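Local structure of ribosome inactivating type 1 protein (Iris hollandica, 3MVG) at residues Q47-V52 / T63-R68; N70-A75 / L158-A163. The protein belongs to the type 1 ribosome-inactivating proteins, single-chain plant proteins with a mixed alpha and beta fold that inactivate ribosomes. All coordinates share one frame; numbering follows the deposited sequence. Where two conformers were deposited one is given.

Interaction 1: residues Q47-V52 / T63-R68. With SO4 (sulfate ion), chain C.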
loop_
_atom_site.group_PDB
_atom_site.type_symbol
_atom_site.label_atom_id
_atom_site.label_comp_id
_atom_site.label_asym_id
_atom_site.label_seq_id
_atom_site.Cartn_x
_atom_site.Cartn_y
_atom_site.Cartn_z
ATOM N N GLN A 47 23.122 -6.580 19.956
ATOM C CA GLN A 47 21.660 -6.538 19.996
ATOM C C GLN A 47 21.114 -5.442 19.080
ATOM O O GLN A 47 19.953 -5.510 18.674
ATOM C CB GLN A 47 21.166 -6.350 21.440
ATOM C CG GLN A 47 19.640 -6.462 21.608
ATOM C CD GLN A 47 19.192 -6.761 23.034
ATOM O OE1 GLN A 47 18.142 -6.283 23.481
ATOM N NE2 GLN A 47 19.974 -7.564 23.748
ATOM N N ASP A 48 21.954 -4.453 18.768
ATOM C CA ASP A 48 21.606 -3.342 17.876
ATOM C C ASP A 48 21.561 -3.744 16.404
ATOM O O ASP A 48 21.113 -2.953 15.584
ATOM C CB ASP A 48 22.643 -2.206 17.963
ATOM C CG ASP A 48 22.675 -1.490 19.307
ATOM O OD1 ASP A 48 21.731 -1.605 20.113
ATOM O OD2 ASP A 48 23.686 -0.784 19.534
ATOM N N LEU A 49 22.072 -4.922 16.051
ATOM C CA LEU A 49 22.234 -5.288 14.639
ATOM C C LEU A 49 21.202 -6.289 14.146
ATOM O O LEU A 49 20.625 -7.059 14.925
ATOM C CB LEU A 49 23.649 -5.816 14.372
ATOM C CG LEU A 49 24.808 -4.885 14.742
ATOM C CD1 LEU A 49 26.155 -5.555 14.473
ATOM C CD2 LEU A 49 24.720 -3.546 14.016
ATOM N N LEU A 50 20.965 -6.265 12.838
ATOM C CA LEU A 50 20.101 -7.229 12.189
ATOM C C LEU A 50 20.698 -7.535 10.826
ATOM O O LEU A 50 21.156 -6.635 10.129
ATOM C CB LEU A 50 18.686 -6.652 12.056
ATOM C CG LEU A 50 17.621 -7.593 11.507
ATOM C CD1 LEU A 50 17.347 -8.732 12.467
ATOM C CD2 LEU A 50 16.354 -6.812 11.253
ATOM N N PHE A 51 20.710 -8.807 10.452
ATOM C CA PHE A 51 21.176 -9.220 9.131
ATOM C C PHE A 51 19.981 -9.425 8.207
ATOM O O PHE A 51 18.972 -10.017 8.613
ATOM C CB PHE A 51 21.947 -10.539 9.221
ATOM C CG PHE A 51 23.370 -10.421 9.739
ATOM C CD1 PHE A 51 24.165 -11.557 9.779
ATOM C CD2 PHE A 51 23.931 -9.209 10.148
ATOM C CE1 PHE A 51 25.488 -11.510 10.242
ATOM C CE2 PHE A 51 25.257 -9.153 10.620
ATOM C CZ PHE A 51 26.031 -10.308 10.659
ATOM N N VAL A 52 20.118 -8.981 6.961
ATOM C CA VAL A 52 19.102 -9.167 5.938
ATOM C C VAL A 52 19.781 -9.857 4.769
ATOM O O VAL A 52 20.567 -9.241 4.047
ATOM C CB VAL A 52 18.480 -7.822 5.491
ATOM C CG1 VAL A 52 17.448 -8.046 4.390
ATOM C CG2 VAL A 52 17.826 -7.137 6.670
ATOM N N THR A 63 24.521 -10.298 2.356
ATOM C CA THR A 63 23.861 -10.004 3.615
ATOM C C THR A 63 24.061 -8.553 3.979
ATOM O O THR A 63 25.191 -8.138 4.235
ATOM C CB THR A 63 24.374 -10.905 4.742
ATOM O OG1 THR A 63 24.175 -12.274 4.368
ATOM C CG2 THR A 63 23.630 -10.626 6.057
ATOM N N LEU A 64 22.973 -7.792 4.010
ATOM C CA LEU A 64 23.033 -6.434 4.525
ATOM C C LEU A 64 23.074 -6.467 6.044
ATOM O O LEU A 64 22.423 -7.312 6.672
ATOM C CB LEU A 64 21.807 -5.637 4.096
ATOM C CG LEU A 64 21.527 -5.477 2.603
ATOM C CD1 LEU A 64 20.216 -4.733 2.413
ATOM C CD2 LEU A 64 22.668 -4.740 1.918
ATOM N N VAL A 65 23.841 -5.558 6.631
ATOM C CA VAL A 65 23.830 -5.370 8.074
ATOM C C VAL A 65 23.081 -4.081 8.341
ATOM O O VAL A 65 23.477 -3.015 7.859
ATOM C CB VAL A 65 25.255 -5.299 8.655
ATOM C CG1 VAL A 65 25.209 -5.198 10.181
ATOM C CG2 VAL A 65 26.078 -6.505 8.202
ATOM N N LEU A 66 21.979 -4.184 9.076
ATOM C CA LEU A 66 21.216 -3.012 9.465
ATOM C C LEU A 66 21.460 -2.689 10.926
ATOM O O LEU A 66 21.699 -3.574 11.747
ATOM C CB LEU A 66 19.721 -3.220 9.212
ATOM C CG LEU A 66 19.247 -2.951 7.777
ATOM C CD1 LEU A 66 19.899 -3.903 6.778
ATOM C CD2 LEU A 66 17.727 -3.035 7.703
ATOM N N ASN A 67 21.422 -1.399 11.229
ATOM C CA ASN A 67 21.370 -0.922 12.592
ATOM C C ASN A 67 19.887 -0.828 12.950
ATOM O O ASN A 67 19.130 -0.107 12.305
ATOM C CB ASN A 67 22.057 0.436 12.679
ATOM C CG ASN A 67 22.081 1.009 14.084
ATOM O OD1 ASN A 67 21.548 0.429 15.030
ATOM N ND2 ASN A 67 22.719 2.166 14.225
ATOM N N ARG A 68 19.457 -1.581 13.956
ATOM C CA ARG A 68 18.058 -1.544 14.373
ATOM C C ARG A 68 17.614 -0.157 14.853
ATOM O O ARG A 68 16.440 0.180 14.766
ATOM C CB ARG A 68 17.783 -2.571 15.472
ATOM C CG ARG A 68 17.905 -4.032 15.036
ATOM C CD ARG A 68 17.759 -5.017 16.206
ATOM N NE ARG A 68 16.442 -4.922 16.836
ATOM C CZ ARG A 68 16.211 -4.719 18.133
ATOM N NH1 ARG A 68 17.202 -4.624 19.015
ATOM N NH2 ARG A 68 14.956 -4.648 18.558
HETATM S S SO4 C . 15.431 -3.561 22.313
HETATM O O1 SO4 C . 16.719 -4.041 21.989
HETATM O O2 SO4 C . 15.241 -2.164 22.386
HETATM O O3 SO4 C . 14.528 -3.937 21.337
HETATM O O4 SO4 C . 15.101 -4.234 23.560
#
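Phe51 lays its ring alongside Val65, both side chains pointing the same way, with CE2 of Phe51 3.7 Å from CG2 of Val65. At the root of the ring Thr63 presents its methyl: with CG2 anti to the backbone N, that carbon lies 3.6 Å from Phe51 CB. A beta-branched residue suits this place, because its methyl fills in beside CB and CG of Phe51. The two strands, 49-55 and 61-67, form an antiparallel beta hairpin in which Leu49-Asn67 and Phe51-Val65 are non-hydrogen-bonded pairs, while Leu50-Leu66 and Val52-Leu64 are hydrogen-bonded. Leu50 and Val52 turn to the other face, against Leu23 of helix 13-27, where aliphatic chains seal sheet to helix.

Past the last strand pair, Arg68 N still donates to Asp48 O at 2.7 Å. The arginine chain bends at chi3 (62°), placing NE for the turn back toward 47-52, and NH1 reaches Gln47 O at 2.9 Å, the oxygen 16° out of the guanidinium plane. A sulfate meets the edge of the same group: NH1 to O1 is 3.1 Å and NH2 to O3 2.9 Å, with sulfur in plane. NE also donates to Arg26 O and NH2 to Ser28 O. Three backbone carbonyls thus fix the rotation of the guanidinium, and the sulfate, probably from the crystallisation liquor, would offset its positive charge.

Interaction 2: residues N70-A75 / L158-A163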
loop_
_atom_site.group_PDB
_atom_site.type_symbol
_atom_site.label_atom_id
_atom_site.label_comp_id
_atom_site.label_asym_id
_atom_site.label_seq_id
_atom_site.Cartn_x
_atom_site.Cartn_y
_atom_site.Cartn_z
ATOM N N ASN A 70 18.116 2.728 13.516
ATOM C CA ASN A 70 17.615 3.578 12.443
ATOM C C ASN A 70 17.139 2.819 11.204
ATOM O O ASN A 70 16.766 3.430 10.199
ATOM C CB ASN A 70 18.634 4.674 12.078
ATOM C CG ASN A 70 19.906 4.121 11.475
ATOM O OD1 ASN A 70 20.080 2.908 11.339
ATOM N ND2 ASN A 70 20.809 5.023 11.091
ATOM N N ALA A 71 17.144 1.488 11.290
ATOM C CA ALA A 71 16.729 0.599 10.187
ATOM C C ALA A 71 17.579 0.758 8.928
ATOM O O ALA A 71 17.145 0.390 7.834
ATOM C CB ALA A 71 15.240 0.782 9.861
ATOM N N TYR A 72 18.795 1.271 9.080
ATOM C CA TYR A 72 19.627 1.627 7.934
ATOM C C TYR A 72 20.849 0.723 7.777
ATOM O O TYR A 72 21.354 0.145 8.732
ATOM C CB TYR A 72 20.081 3.081 8.056
ATOM C CG TYR A 72 20.317 3.789 6.739
ATOM C CD1 TYR A 72 21.612 4.033 6.269
ATOM C CD2 TYR A 72 19.243 4.230 5.974
ATOM C CE1 TYR A 72 21.828 4.714 5.069
ATOM C CE2 TYR A 72 19.439 4.920 4.786
ATOM C CZ TYR A 72 20.733 5.150 4.338
ATOM O OH TYR A 72 20.919 5.821 3.148
ATOM N N VAL A 73 21.330 0.630 6.544
ATOM C CA VAL A 73 22.469 -0.223 6.204
ATOM C C VAL A 73 23.773 0.375 6.728
ATOM O O VAL A 73 24.021 1.567 6.524
ATOM C CB VAL A 73 22.554 -0.422 4.667
ATOM C CG1 VAL A 73 23.803 -1.192 4.279
ATOM C CG2 VAL A 73 21.319 -1.146 4.148
ATOM N N VAL A 74 24.596 -0.449 7.387
ATOM C CA VAL A 74 25.922 -0.028 7.858
ATOM C C VAL A 74 27.066 -0.815 7.204
ATOM O O VAL A 74 28.227 -0.389 7.234
ATOM C CB VAL A 74 26.063 -0.119 9.408
ATOM C CG1 VAL A 74 25.001 0.745 10.105
ATOM C CG2 VAL A 74 26.003 -1.572 9.896
ATOM N N ALA A 75 26.735 -1.950 6.593
ATOM C CA ALA A 75 27.732 -2.857 6.031
ATOM C C ALA A 75 27.020 -3.909 5.214
ATOM O O ALA A 75 25.796 -4.035 5.282
ATOM C CB ALA A 75 28.526 -3.517 7.145
ATOM N N LEU A 158 14.827 -0.231 -1.252
ATOM C CA LEU A 158 13.907 -1.368 -1.302
ATOM C C LEU A 158 13.869 -2.197 -0.027
ATOM O O LEU A 158 13.020 -3.091 0.098
ATOM C CB LEU A 158 14.185 -2.241 -2.531
ATOM C CG LEU A 158 13.962 -1.523 -3.862
ATOM C CD1 LEU A 158 14.379 -2.419 -5.012
ATOM C CD2 LEU A 158 12.509 -1.125 -4.011
ATOM N N VAL A 159 14.760 -1.901 0.919
ATOM C CA VAL A 159 14.778 -2.584 2.207
ATOM C C VAL A 159 14.520 -1.584 3.338
ATOM O O VAL A 159 13.502 -1.686 4.020
ATOM C CB VAL A 159 16.106 -3.363 2.421
ATOM C CG1 VAL A 159 16.159 -3.951 3.809
ATOM C CG2 VAL A 159 16.247 -4.460 1.365
ATOM N N SER A 160 15.415 -0.611 3.528
ATOM C CA SER A 160 15.271 0.355 4.630
ATOM C C SER A 160 14.110 1.327 4.427
ATOM O O SER A 160 13.318 1.556 5.341
ATOM C CB SER A 160 16.560 1.146 4.821
ATOM O OG SER A 160 17.646 0.299 5.155
ATOM N N GLU A 161 14.013 1.923 3.242
ATOM C CA GLU A 161 13.004 2.967 3.045
ATOM C C GLU A 161 11.590 2.413 2.996
ATOM O O GLU A 161 10.660 3.039 3.498
ATOM C CB GLU A 161 13.286 3.826 1.811
ATOM C CG GLU A 161 14.637 4.560 1.818
ATOM C CD GLU A 161 14.760 5.683 2.833
ATOM O OE1 GLU A 161 13.838 5.897 3.652
ATOM O OE2 GLU A 161 15.803 6.363 2.795
ATOM N N THR A 162 11.419 1.249 2.372
ATOM C CA THR A 162 10.124 0.566 2.375
ATOM C C THR A 162 9.749 0.050 3.777
ATOM O O THR A 162 8.571 0.057 4.139
ATOM C CB THR A 162 10.115 -0.583 1.370
ATOM O OG1 THR A 162 11.255 -1.396 1.632
ATOM C CG2 THR A 162 10.166 -0.065 -0.074
ATOM N N ALA A 163 10.736 -0.385 4.561
ATOM C CA ALA A 163 10.456 -0.740 5.958
ATOM C C ALA A 163 9.945 0.499 6.718
ATOM O O ALA A 163 9.012 0.407 7.505
ATOM C CB ALA A 163 11.702 -1.292 6.643
#
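Ser160 hands its hydroxyl proton to Ala71 O across a short gap, OG to O 2.7 Å, and so ties helix 146-164 to a G1 beta bulge at the head of strand 72-78, where Ala71 and Tyr72 both face Asn67. The donor lies in the carbonyl plane, on a lone pair of Ala71 O. With OG anti to its own carbonyl carbon (chi1 -61°), Ser160 turns the hydroxyl to Ala71 O, and this is the tight part of the contact: Ser160 CB comes to 3.2 Å from Ala71 O. A residue as small as serine lets the backbones come close, CA of Ser160 standing 5.6 Å from CA of Tyr72, and its hydroxyl satisfies a buried carbonyl. Here the helix has a wider pi-type turn, at 158-161.

Toward Tyr72 the fit is looser. The ring of Tyr72, a partly exposed residue with a bound glycerol nearby, has Glu161 OE2 at its edge, but CE2 of Tyr72 and that oxygen are 4.4 Å apart. Their polar ends look elsewhere: Tyr72 OH bonds Gly106 O, and Glu161 OE2 bonds the hydroxyl of Tyr108. Ile156 and Arg164 of the same helix also touch the tyrosine. Ala71 adopts a left-handed backbone conformation (phi 61°), as the first position of such a bulge commonly does, and its methyl points toward helix 146-164 and also touches Leu27 of helix 13-27. An Asx turn spans the same residues: Asn70 OD1 accepts from Tyr72 N at 3.1 Å, the nitrogen lying above the amide carbonyl plane.

Overall arrangement
Both interactions rest on one mixed sheet, in which strands 61-67 and 72-78 are neighbours. Interaction 1 joins 61-67 to its hairpin partner about 11 Å from the centre of the chain and is partly buried. Interaction 2, about 3 Å from that centre, brings a helix to the head of the next strand. Val65 connects them through probable backbone hydrogen bonds, N to Ala75 O and O to Val74 N, each 2.8 Å, and Leu66 CD2 packs 3.5 Å from Ala71 O. The chemistry follows the setting: extensive strand pairing ends in an arginine, partly exposed and bound to sulfate, in the first, whereas a single hydroxyl-to-carbonyl bond spans the smaller, buried second.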